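Local coordinates for CRISPR-associated protein, Cse2 family (PDB 4H79) that probably binds nucleic acid as the Cse2 (CasB) subunit of a CRISPR Cascade complex in Thermobifida fusca, at residues 95-100 / 150-155; 78-83 / 176-181; 33-38 / 101-106. One frame throughout, in Å; residues are numbered along the deposited sequence.

The three contacts sample an all-helical chain from its interior to its surface. In sequence the segments run 33-38, 78-83, 95-100, 101-106, 150-155 and 176-181, so contact 1 falls between the two segments of contact 2, while contact 3 interlocks with both. Helix 80-99 links the buried contact 1, near its end, to contact 2, near its start, about 22 Å apart between centres. Segment 101-106 of contact 3 follows 95-100 directly, in the loop after this helix; contacts 1 and 3 are about 16 Å apart between centres, joined by a probable hydrogen bond from Gln-99 to Asp-105. Contacts 2 and 3, about 33 Å between centres, flank the chain's centre on opposite sides.

Contact 1 (95-100 / 150-155); sequences YAIHQQ and RLREIV
His-98 and Val-155 mark the point where two helical segments come nearest, CA to CA 6.1 Å, and the segment axes run almost parallel at 19° with a closest approach of 9.9 Å. At this spacing the interface is made by side chains, and two pairs carry most of it. In the first, Val-155 sends CG1 toward helix 80-99. That methyl stands anti to the backbone N (chi1 164°), which lays it against the root of the histidine, 3.6 Å from His-98 CB and 3.7 Å from His-98 CG. The carbonyl oxygen of Val-155 lies over one face of the imidazole. The polar edge of the ring is engaged elsewhere: ND1 is hydrogen-bonded to Tyr-167 OH, and NE2 makes a weak bond to the carbonyl of Ile-163, so the ring is anchored from the side of its nitrogens while the valine packs on its carbon end.

The second pair sets an aliphatic side chain against a charged one. Ile-97 points at the opposite helix and meets the long side chain of Arg-152 at about a right angle. Its CD1 methyl rests where stem and guanidinium join, 3.6 Å from Arg-152 NE and 3.9 Å from Arg-152 CG, and its CG2 lies over one face of the guanidinium. Extended from CG to NE, the arginine stretches out from its helix, across the end of the isoleucine, itself remaining exposed. Between the two pairs Ile-97 CG2 and Val-155 CG1 meet more loosely, at 4.5 Å. The same two helices are braced on their other flanks. Tyr-95 and Ala-96 pack on Leu-43 of helix 37-49, Tyr-95 also touches Val-25 of helix 16-33, and Leu-151 and Ile-154 lean on helix 114-119, so this near-parallel pair belongs to the interior of the helical bundle.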
loop_
_atom_site.group_PDB
_atom_site.type_symbol
_atom_site.label_atom_id
_atom_site.label_comp_id
_atom_site.label_asym_id
_atom_site.label_seq_id
_atom_site.Cartn_x
_atom_site.Cartn_y
_atom_site.Cartn_z
ATOM N N TYR A 95 1.474 0.083 5.316
ATOM C CA TYR A 95 1.807 1.412 5.846
ATOM C C TYR A 95 2.377 1.336 7.291
ATOM O O TYR A 95 3.332 2.084 7.654
ATOM C CB TYR A 95 0.520 2.345 5.819
ATOM C CG TYR A 95 0.833 3.619 6.599
ATOM C CD1 TYR A 95 1.695 4.604 6.039
ATOM C CD2 TYR A 95 0.306 3.825 7.914
ATOM C CE1 TYR A 95 2.076 5.731 6.785
ATOM C CE2 TYR A 95 0.624 4.974 8.635
ATOM C CZ TYR A 95 1.517 5.906 8.061
ATOM O OH TYR A 95 1.859 7.052 8.757
ATOM N N ALA A 96 1.750 0.494 8.144
ATOM C CA ALA A 96 2.227 0.319 9.542
ATOM C C ALA A 96 3.676 -0.146 9.599
ATOM O O ALA A 96 4.448 0.274 10.457
ATOM C CB ALA A 96 1.319 -0.684 10.276
ATOM N N ILE A 97 4.024 -1.044 8.696
ATOM C CA ILE A 97 5.426 -1.513 8.601
ATOM C C ILE A 97 6.317 -0.384 8.101
ATOM O O ILE A 97 7.383 -0.103 8.683
ATOM C CB ILE A 97 5.497 -2.682 7.584
ATOM C CG1 ILE A 97 4.816 -3.929 8.178
ATOM C CG2 ILE A 97 6.987 -3.018 7.262
ATOM C CD1 ILE A 97 4.494 -4.950 7.115
ATOM N N HIS A 98 5.829 0.352 7.079
ATOM C CA HIS A 98 6.601 1.487 6.474
ATOM C C HIS A 98 6.883 2.607 7.424
ATOM O O HIS A 98 8.023 3.130 7.502
ATOM C CB HIS A 98 5.739 2.012 5.260
ATOM C CG HIS A 98 6.558 2.737 4.240
ATOM N ND1 HIS A 98 6.067 3.066 3.022
ATOM C CD2 HIS A 98 7.855 3.300 4.340
ATOM C CE1 HIS A 98 7.042 3.779 2.341
ATOM N NE2 HIS A 98 8.133 3.913 3.156
ATOM N N GLN A 99 5.878 2.994 8.224
ATOM C CA GLN A 99 6.000 4.162 9.149
ATOM C C GLN A 99 6.803 3.895 10.440
ATOM O O GLN A 99 7.349 4.818 11.045
ATOM C CB GLN A 99 4.593 4.689 9.518
ATOM C CG GLN A 99 4.624 6.067 10.203
ATOM C CD GLN A 99 5.137 7.169 9.245
ATOM O OE1 GLN A 99 4.510 7.451 8.215
ATOM N NE2 GLN A 99 6.277 7.774 9.561
ATOM N N GLN A 100 6.975 2.627 10.821
ATOM C CA GLN A 100 7.475 2.310 12.156
ATOM C C GLN A 100 8.861 2.946 12.396
ATOM O O GLN A 100 9.804 2.771 11.586
ATOM C CB GLN A 100 7.571 0.778 12.364
ATOM C CG GLN A 100 8.143 0.424 13.764
ATOM C CD GLN A 100 8.286 -1.077 13.958
ATOM O OE1 GLN A 100 8.489 -1.841 12.980
ATOM N NE2 GLN A 100 8.255 -1.521 15.201
ATOM N N ARG A 150 5.127 -10.163 -1.114
ATOM C CA ARG A 150 6.107 -9.563 -2.057
ATOM C C ARG A 150 6.146 -8.065 -1.854
ATOM O O ARG A 150 7.225 -7.470 -1.868
ATOM C CB ARG A 150 5.871 -9.957 -3.513
ATOM C CG ARG A 150 6.206 -11.445 -3.723
ATOM C CD ARG A 150 5.620 -11.906 -5.049
ATOM N NE ARG A 150 5.786 -13.353 -5.198
ATOM C CZ ARG A 150 5.634 -13.998 -6.342
ATOM N NH1 ARG A 150 5.321 -13.318 -7.454
ATOM N NH2 ARG A 150 5.786 -15.318 -6.376
ATOM N N LEU A 151 4.992 -7.438 -1.676
ATOM C CA LEU A 151 4.995 -5.985 -1.429
ATOM C C LEU A 151 5.711 -5.638 -0.102
ATOM O O LEU A 151 6.348 -4.607 0.045
ATOM C CB LEU A 151 3.555 -5.446 -1.380
ATOM C CG LEU A 151 2.957 -5.254 -2.805
ATOM C CD1 LEU A 151 1.430 -5.045 -2.766
ATOM C CD2 LEU A 151 3.709 -4.172 -3.636
ATOM N N ARG A 152 5.511 -6.456 0.906
ATOM C CA ARG A 152 6.148 -6.202 2.216
ATOM C C ARG A 152 7.699 -6.096 2.065
ATOM O O ARG A 152 8.361 -5.235 2.679
ATOM C CB ARG A 152 5.730 -7.317 3.208
ATOM C CG ARG A 152 6.367 -7.180 4.548
ATOM C CD ARG A 152 6.100 -8.378 5.511
ATOM N NE ARG A 152 6.443 -7.909 6.874
ATOM C CZ ARG A 152 7.646 -7.493 7.308
ATOM N NH1 ARG A 152 7.804 -7.056 8.583
ATOM N NH2 ARG A 152 8.704 -7.513 6.498
ATOM N N GLU A 153 8.276 -6.974 1.261
ATOM C CA GLU A 153 9.748 -6.950 1.050
ATOM C C GLU A 153 10.168 -5.615 0.430
ATOM O O GLU A 153 11.190 -5.049 0.785
ATOM C CB GLU A 153 10.231 -8.109 0.140
ATOM C CG GLU A 153 9.931 -9.501 0.721
ATOM C CD GLU A 153 10.223 -10.657 -0.269
ATOM O OE1 GLU A 153 10.603 -10.395 -1.459
ATOM O OE2 GLU A 153 10.083 -11.853 0.120
ATOM N N ILE A 154 9.368 -5.120 -0.517
ATOM C CA ILE A 154 9.664 -3.852 -1.208
ATOM C C ILE A 154 9.504 -2.686 -0.230
ATOM O O ILE A 154 10.351 -1.802 -0.161
ATOM C CB ILE A 154 8.710 -3.625 -2.405
ATOM C CG1 ILE A 154 8.928 -4.716 -3.539
ATOM C CG2 ILE A 154 8.895 -2.220 -2.923
ATOM C CD1 ILE A 154 10.313 -4.639 -4.165
ATOM N N VAL A 155 8.425 -2.667 0.538
ATOM C CA VAL A 155 8.165 -1.539 1.455
ATOM C C VAL A 155 9.250 -1.496 2.551
ATOM O O VAL A 155 9.647 -0.439 2.995
ATOM C CB VAL A 155 6.747 -1.753 2.139
ATOM C CG1 VAL A 155 6.530 -0.895 3.352
ATOM C CG2 VAL A 155 5.631 -1.514 1.115
#

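Contact 2 (78-83 / 176-181); sequences EKDMEV and QFRTPQ
Asp-80 and Arg-178 form the charged half of this surface contact, a salt bridge between the first turn of helix 80-99 and the turn leading into helix 180-195. Asp-80 OD2 sits 2.5 Å from Arg-178 NH1, a separation too short to be read literally, and approaches the guanidinium at its edge. The carboxylate and guanidinium planes stand 90° apart, so the pairing is through one oxygen and one nitrogen. Bends at chi2 and chi3 of the arginine turn its end toward the aspartate.

The apolar half is a single methyl contact: Val-83 CG1 lies 3.5 Å from Arg-178 CG, one helical turn on from Asp-80. A third set of interactions comes from Tyr-175, whose carbonyl accepts from Arg-178 NE and whose ring takes part in a cation-pi contact with the same guanidinium.

Replacing Arg-178 with an alanine would probably leave the Asp-80 carboxylate without its cationic mate and Val-83 CG1 without the methylene it packs on. Chemically, one arginine serves as a joint, its CG methylene packing against the valine methyl while its charged head is shared between a carboxylate, a carbonyl and an aromatic ring.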
loop_
_atom_site.group_PDB
_atom_site.type_symbol
_atom_site.label_atom_id
_atom_site.label_comp_id
_atom_site.label_asym_id
_atom_site.label_seq_id
_atom_site.Cartn_x
_atom_site.Cartn_y
_atom_site.Cartn_z
ATOM N N GLU A 78 -20.188 -10.100 -7.033
ATOM C CA GLU A 78 -20.202 -11.156 -5.984
ATOM C C GLU A 78 -19.138 -11.126 -4.856
ATOM O O GLU A 78 -19.493 -10.957 -3.703
ATOM C CB GLU A 78 -20.348 -12.565 -6.600
ATOM C CG GLU A 78 -21.717 -12.861 -7.237
ATOM C CD GLU A 78 -22.901 -12.785 -6.268
ATOM O OE1 GLU A 78 -22.780 -13.250 -5.110
ATOM O OE2 GLU A 78 -23.967 -12.262 -6.670
ATOM N N LYS A 79 -17.861 -11.313 -5.136
ATOM C CA LYS A 79 -16.907 -11.301 -4.013
ATOM C C LYS A 79 -16.069 -10.030 -3.932
ATOM O O LYS A 79 -15.006 -10.000 -3.283
ATOM C CB LYS A 79 -16.034 -12.565 -3.984
ATOM C CG LYS A 79 -16.830 -13.834 -3.665
ATOM C CD LYS A 79 -16.187 -14.704 -2.589
ATOM C CE LYS A 79 -17.227 -15.621 -1.951
ATOM N NZ LYS A 79 -16.718 -16.381 -0.776
ATOM N N ASP A 80 -16.559 -8.971 -4.576
ATOM C CA ASP A 80 -15.747 -7.769 -4.740
ATOM C C ASP A 80 -15.586 -6.951 -3.432
ATOM O O ASP A 80 -14.512 -6.304 -3.212
ATOM C CB ASP A 80 -16.240 -6.928 -5.913
ATOM C CG ASP A 80 -15.672 -7.430 -7.311
ATOM O OD1 ASP A 80 -15.044 -8.515 -7.419
ATOM O OD2 ASP A 80 -15.850 -6.724 -8.320
ATOM N N MET A 81 -16.604 -6.999 -2.552
ATOM C CA MET A 81 -16.485 -6.320 -1.255
ATOM C C MET A 81 -15.353 -6.934 -0.443
ATOM O O MET A 81 -14.580 -6.200 0.168
ATOM C CB MET A 81 -17.817 -6.305 -0.444
ATOM C CG MET A 81 -17.744 -5.509 0.863
ATOM S SD MET A 81 -16.877 -3.918 0.666
ATOM C CE MET A 81 -18.226 -2.841 0.184
ATOM N N GLU A 82 -15.249 -8.272 -0.449
ATOM C CA GLU A 82 -14.211 -8.987 0.313
ATOM C C GLU A 82 -12.824 -8.617 -0.178
ATOM O O GLU A 82 -11.877 -8.578 0.630
ATOM C CB GLU A 82 -14.359 -10.489 0.108
ATOM C CG GLU A 82 -14.133 -11.398 1.308
ATOM C CD GLU A 82 -14.973 -12.680 1.215
ATOM O OE1 GLU A 82 -15.788 -12.815 0.264
ATOM O OE2 GLU A 82 -14.831 -13.552 2.101
ATOM N N VAL A 83 -12.691 -8.446 -1.504
ATOM C CA VAL A 83 -11.410 -8.099 -2.112
ATOM C C VAL A 83 -11.066 -6.647 -1.719
ATOM O O VAL A 83 -9.938 -6.367 -1.355
ATOM C CB VAL A 83 -11.387 -8.314 -3.636
ATOM C CG1 VAL A 83 -10.106 -7.759 -4.226
ATOM C CG2 VAL A 83 -11.512 -9.814 -3.966
ATOM N N GLN A 176 -7.710 -3.263 -7.872
ATOM C CA GLN A 176 -7.714 -3.429 -9.332
ATOM C C GLN A 176 -7.119 -4.770 -9.776
ATOM O O GLN A 176 -7.466 -5.270 -10.829
ATOM C CB GLN A 176 -6.984 -2.257 -10.017
ATOM C CG GLN A 176 -7.059 -2.244 -11.520
ATOM C CD GLN A 176 -6.453 -0.999 -12.105
ATOM O OE1 GLN A 176 -5.777 -0.236 -11.390
ATOM N NE2 GLN A 176 -6.664 -0.789 -13.406
ATOM N N PHE A 177 -6.247 -5.338 -8.949
ATOM C CA PHE A 177 -5.579 -6.607 -9.220
ATOM C C PHE A 177 -6.523 -7.809 -9.348
ATOM O O PHE A 177 -6.078 -8.866 -9.792
ATOM C CB PHE A 177 -4.562 -6.888 -8.104
ATOM C CG PHE A 177 -3.209 -7.227 -8.611
ATOM C CD1 PHE A 177 -2.799 -8.548 -8.646
ATOM C CD2 PHE A 177 -2.360 -6.241 -9.086
ATOM C CE1 PHE A 177 -1.568 -8.875 -9.144
ATOM C CE2 PHE A 177 -1.119 -6.558 -9.624
ATOM C CZ PHE A 177 -0.726 -7.882 -9.643
ATOM N N ARG A 178 -7.803 -7.676 -8.998
ATOM C CA ARG A 178 -8.672 -8.889 -8.880
ATOM C C ARG A 178 -8.929 -9.557 -10.182
ATOM O O ARG A 178 -9.344 -10.723 -10.161
ATOM C CB ARG A 178 -10.096 -8.630 -8.415
ATOM C CG ARG A 178 -10.392 -7.408 -7.671
ATOM C CD ARG A 178 -11.816 -6.993 -8.002
ATOM N NE ARG A 178 -11.730 -5.593 -8.397
ATOM C CZ ARG A 178 -12.719 -4.944 -8.956
ATOM N NH1 ARG A 178 -13.779 -5.587 -9.167
ATOM N NH2 ARG A 178 -12.605 -3.683 -9.321
ATOM N N THR A 179 -8.792 -8.814 -11.298
ATOM C CA THR A 179 -9.070 -9.370 -12.671
ATOM C C THR A 179 -7.751 -9.441 -13.451
ATOM O O THR A 179 -6.823 -8.658 -13.182
ATOM C CB THR A 179 -10.130 -8.539 -13.472
ATOM O OG1 THR A 179 -9.569 -7.273 -13.879
ATOM C CG2 THR A 179 -11.527 -8.353 -12.670
ATOM N N PRO A 180 -7.634 -10.369 -14.413
ATOM C CA PRO A 180 -6.368 -10.394 -15.189
ATOM C C PRO A 180 -6.115 -9.063 -15.901
ATOM O O PRO A 180 -4.978 -8.563 -15.945
ATOM C CB PRO A 180 -6.603 -11.513 -16.221
ATOM C CG PRO A 180 -7.677 -12.353 -15.608
ATOM C CD PRO A 180 -8.575 -11.432 -14.838
ATOM N N GLN A 181 -7.176 -8.482 -16.446
ATOM C CA GLN A 181 -7.004 -7.208 -17.145
ATOM C C GLN A 181 -6.612 -6.044 -16.195
ATOM O O GLN A 181 -5.758 -5.193 -16.527
ATOM C CB GLN A 181 -8.254 -6.873 -17.932
ATOM C CG GLN A 181 -8.235 -5.480 -18.527
ATOM C CD GLN A 181 -9.344 -5.281 -19.540
ATOM O OE1 GLN A 181 -9.383 -5.950 -20.580
ATOM N NE2 GLN A 181 -10.253 -4.357 -19.245
#

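Contact 3 (33-38 / 101-106); sequences RLDNPR and SRRDDR
Asp-35 meets Arg-103 obliquely between the end of helix 16-33 and loop 101-106, and the bridge uses one atom from each side: Asp-35 OD1 lies 3.1 Å from Arg-103 NH2. The oxygen comes to the edge of the guanidinium, close to its plane, but the carboxylate itself is turned 75° to it, so the two flat groups do not face each other in the doubly paired manner. The guanidinium also takes part in a cation-pi contact with Tyr-32, whose hydroxyl bonds to the backbone N of Ser-101. Asp-35 is placed by its backbone as well: it leaves helix 16-33 with positive phi in a Schellman motif, and just after it Asn-36 caps helix 37-49, its OD1 accepting from Arg-38 N at 2.8 Å in the carbonyl plane.

In the second pair two arginine side chains cross at a slant. Arg-33 NE and Arg-106 NH2 are 3.6 Å apart, and their guanidinium planes, tilted 37° to one another, are neither stacked nor perpendicular. Arg-33 is bent at chi3 (67°), which swings its NE and head around toward loop 101-106, whereas Arg-106 comes in extended. The carbon stem joins in too, with Arg-33 CD 3.7 Å from Arg-106 NH2. The carboxylate of Glu-30 lies near both and probably eases their approach: it forms a salt bridge with Arg-33 NH2 and only a long, weak ion pair with Arg-106 NH2.

The contact is therefore electrostatic almost throughout, with the Asp-35 salt bridge joining loop 101-106 to the end of helix 16-33, and Glu-30 adding at most a weak pull. Because each charged pair is exposed, solvent is likely to weaken the pull of each, and the shared carboxylate probably offsets part of the like-charge repulsion between the two arginines.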
loop_
_atom_site.group_PDB
_atom_site.type_symbol
_atom_site.label_atom_id
_atom_site.label_comp_id
_atom_site.label_asym_id
_atom_site.label_seq_id
_atom_site.Cartn_x
_atom_site.Cartn_y
_atom_site.Cartn_z
ATOM N N ARG A 33 2.552 11.022 14.356
ATOM C CA ARG A 33 3.359 12.246 14.396
ATOM C C ARG A 33 3.280 12.949 15.761
ATOM O O ARG A 33 4.318 13.383 16.300
ATOM C CB ARG A 33 2.942 13.242 13.291
ATOM C CG ARG A 33 3.922 14.411 13.218
ATOM C CD ARG A 33 3.537 15.442 12.150
ATOM N NE ARG A 33 2.290 16.147 12.503
ATOM C CZ ARG A 33 2.209 17.208 13.317
ATOM N NH1 ARG A 33 3.316 17.727 13.869
ATOM N NH2 ARG A 33 1.014 17.781 13.568
ATOM N N LEU A 34 2.050 13.060 16.290
ATOM C CA LEU A 34 1.778 13.597 17.641
ATOM C C LEU A 34 2.109 12.601 18.777
ATOM O O LEU A 34 1.922 12.924 19.927
ATOM C CB LEU A 34 0.323 14.069 17.762
ATOM C CG LEU A 34 0.002 15.281 16.823
ATOM C CD1 LEU A 34 -1.484 15.654 16.818
ATOM C CD2 LEU A 34 0.875 16.528 17.090
ATOM N N ASP A 35 2.589 11.402 18.469
ATOM C CA ASP A 35 2.858 10.386 19.504
ATOM C C ASP A 35 1.575 10.041 20.275
ATOM O O ASP A 35 1.615 9.727 21.456
ATOM C CB ASP A 35 3.987 10.835 20.456
ATOM C CG ASP A 35 4.727 9.652 21.102
ATOM O OD1 ASP A 35 4.796 8.533 20.523
ATOM O OD2 ASP A 35 5.253 9.840 22.217
ATOM N N ASN A 36 0.423 10.107 19.604
ATOM C CA ASN A 36 -0.834 9.705 20.192
ATOM C C ASN A 36 -0.824 8.167 20.494
ATOM O O ASN A 36 -0.480 7.321 19.619
ATOM C CB ASN A 36 -1.992 10.122 19.248
ATOM C CG ASN A 36 -3.353 9.719 19.752
ATOM O OD1 ASN A 36 -3.625 8.574 20.049
ATOM N ND2 ASN A 36 -4.245 10.672 19.779
ATOM N N PRO A 37 -1.180 7.802 21.730
ATOM C CA PRO A 37 -1.086 6.365 22.131
ATOM C C PRO A 37 -1.995 5.456 21.290
ATOM O O PRO A 37 -1.593 4.329 21.003
ATOM C CB PRO A 37 -1.520 6.355 23.627
ATOM C CG PRO A 37 -1.943 7.814 23.932
ATOM C CD PRO A 37 -1.391 8.717 22.893
ATOM N N ARG A 38 -3.188 5.929 20.908
ATOM C CA ARG A 38 -4.076 5.108 20.111
ATOM C C ARG A 38 -3.448 4.805 18.731
ATOM O O ARG A 38 -3.518 3.665 18.251
ATOM C CB ARG A 38 -5.405 5.810 19.904
ATOM C CG ARG A 38 -6.530 4.900 19.545
ATOM C CD ARG A 38 -7.850 5.555 19.981
ATOM N NE ARG A 38 -8.896 5.404 18.976
ATOM C CZ ARG A 38 -9.512 4.259 18.678
ATOM N NH1 ARG A 38 -9.172 3.127 19.301
ATOM N NH2 ARG A 38 -10.460 4.244 17.739
ATOM N N SER A 101 8.947 3.698 13.508
ATOM C CA SER A 101 10.172 4.389 13.946
ATOM C C SER A 101 10.674 5.434 12.940
ATOM O O SER A 101 11.835 5.813 12.961
ATOM C CB SER A 101 11.318 3.391 14.223
ATOM O OG SER A 101 10.867 2.422 15.148
ATOM N N ARG A 102 9.833 5.843 12.007
ATOM C CA ARG A 102 10.220 6.924 11.107
ATOM C C ARG A 102 9.538 8.138 11.686
ATOM O O ARG A 102 8.377 8.392 11.451
ATOM C CB ARG A 102 9.785 6.653 9.686
ATOM C CG ARG A 102 10.551 5.512 8.959
ATOM C CD ARG A 102 11.394 5.950 7.713
ATOM N NE ARG A 102 12.548 6.639 8.238
ATOM C CZ ARG A 102 13.762 6.098 8.438
ATOM N NH1 ARG A 102 14.716 6.822 9.019
ATOM N NH2 ARG A 102 14.052 4.863 8.027
ATOM N N ARG A 103 10.289 8.856 12.500
ATOM C CA ARG A 103 9.780 9.984 13.284
ATOM C C ARG A 103 9.839 11.230 12.385
ATOM O O ARG A 103 8.966 12.078 12.446
ATOM C CB ARG A 103 10.625 10.182 14.587
ATOM C CG ARG A 103 10.557 9.076 15.661
ATOM C CD ARG A 103 9.274 8.257 15.550
ATOM N NE ARG A 103 8.162 8.622 16.442
ATOM C CZ ARG A 103 7.516 7.745 17.220
ATOM N NH1 ARG A 103 7.884 6.464 17.219
ATOM N NH2 ARG A 103 6.499 8.129 17.989
ATOM N N ASP A 104 10.843 11.289 11.511
ATOM C CA ASP A 104 11.140 12.508 10.746
ATOM C C ASP A 104 10.198 12.814 9.596
ATOM O O ASP A 104 9.931 13.970 9.339
ATOM C CB ASP A 104 12.552 12.427 10.231
ATOM C CG ASP A 104 13.456 11.764 11.225
ATOM O OD1 ASP A 104 13.741 10.554 11.036
ATOM O OD2 ASP A 104 13.821 12.439 12.226
ATOM N N ASP A 105 9.671 11.792 8.926
ATOM C CA ASP A 105 8.978 12.024 7.704
ATOM C C ASP A 105 7.648 11.231 7.607
ATOM O O ASP A 105 7.509 10.186 8.252
ATOM C CB ASP A 105 9.902 11.599 6.569
ATOM C CG ASP A 105 9.963 12.616 5.464
ATOM O OD1 ASP A 105 8.908 13.279 5.199
ATOM O OD2 ASP A 105 11.063 12.748 4.866
ATOM N N ARG A 106 6.694 11.737 6.802
ATOM C CA ARG A 106 5.488 10.973 6.499
ATOM C C ARG A 106 5.721 9.914 5.410
ATOM O O ARG A 106 6.108 10.255 4.272
ATOM C CB ARG A 106 4.365 11.902 6.031
ATOM C CG ARG A 106 3.967 12.994 7.087
ATOM C CD ARG A 106 3.116 14.092 6.450
ATOM N NE ARG A 106 2.511 14.952 7.498
ATOM C CZ ARG A 106 3.024 16.101 7.967
ATOM N NH1 ARG A 106 4.167 16.601 7.502
ATOM N NH2 ARG A 106 2.392 16.771 8.912
#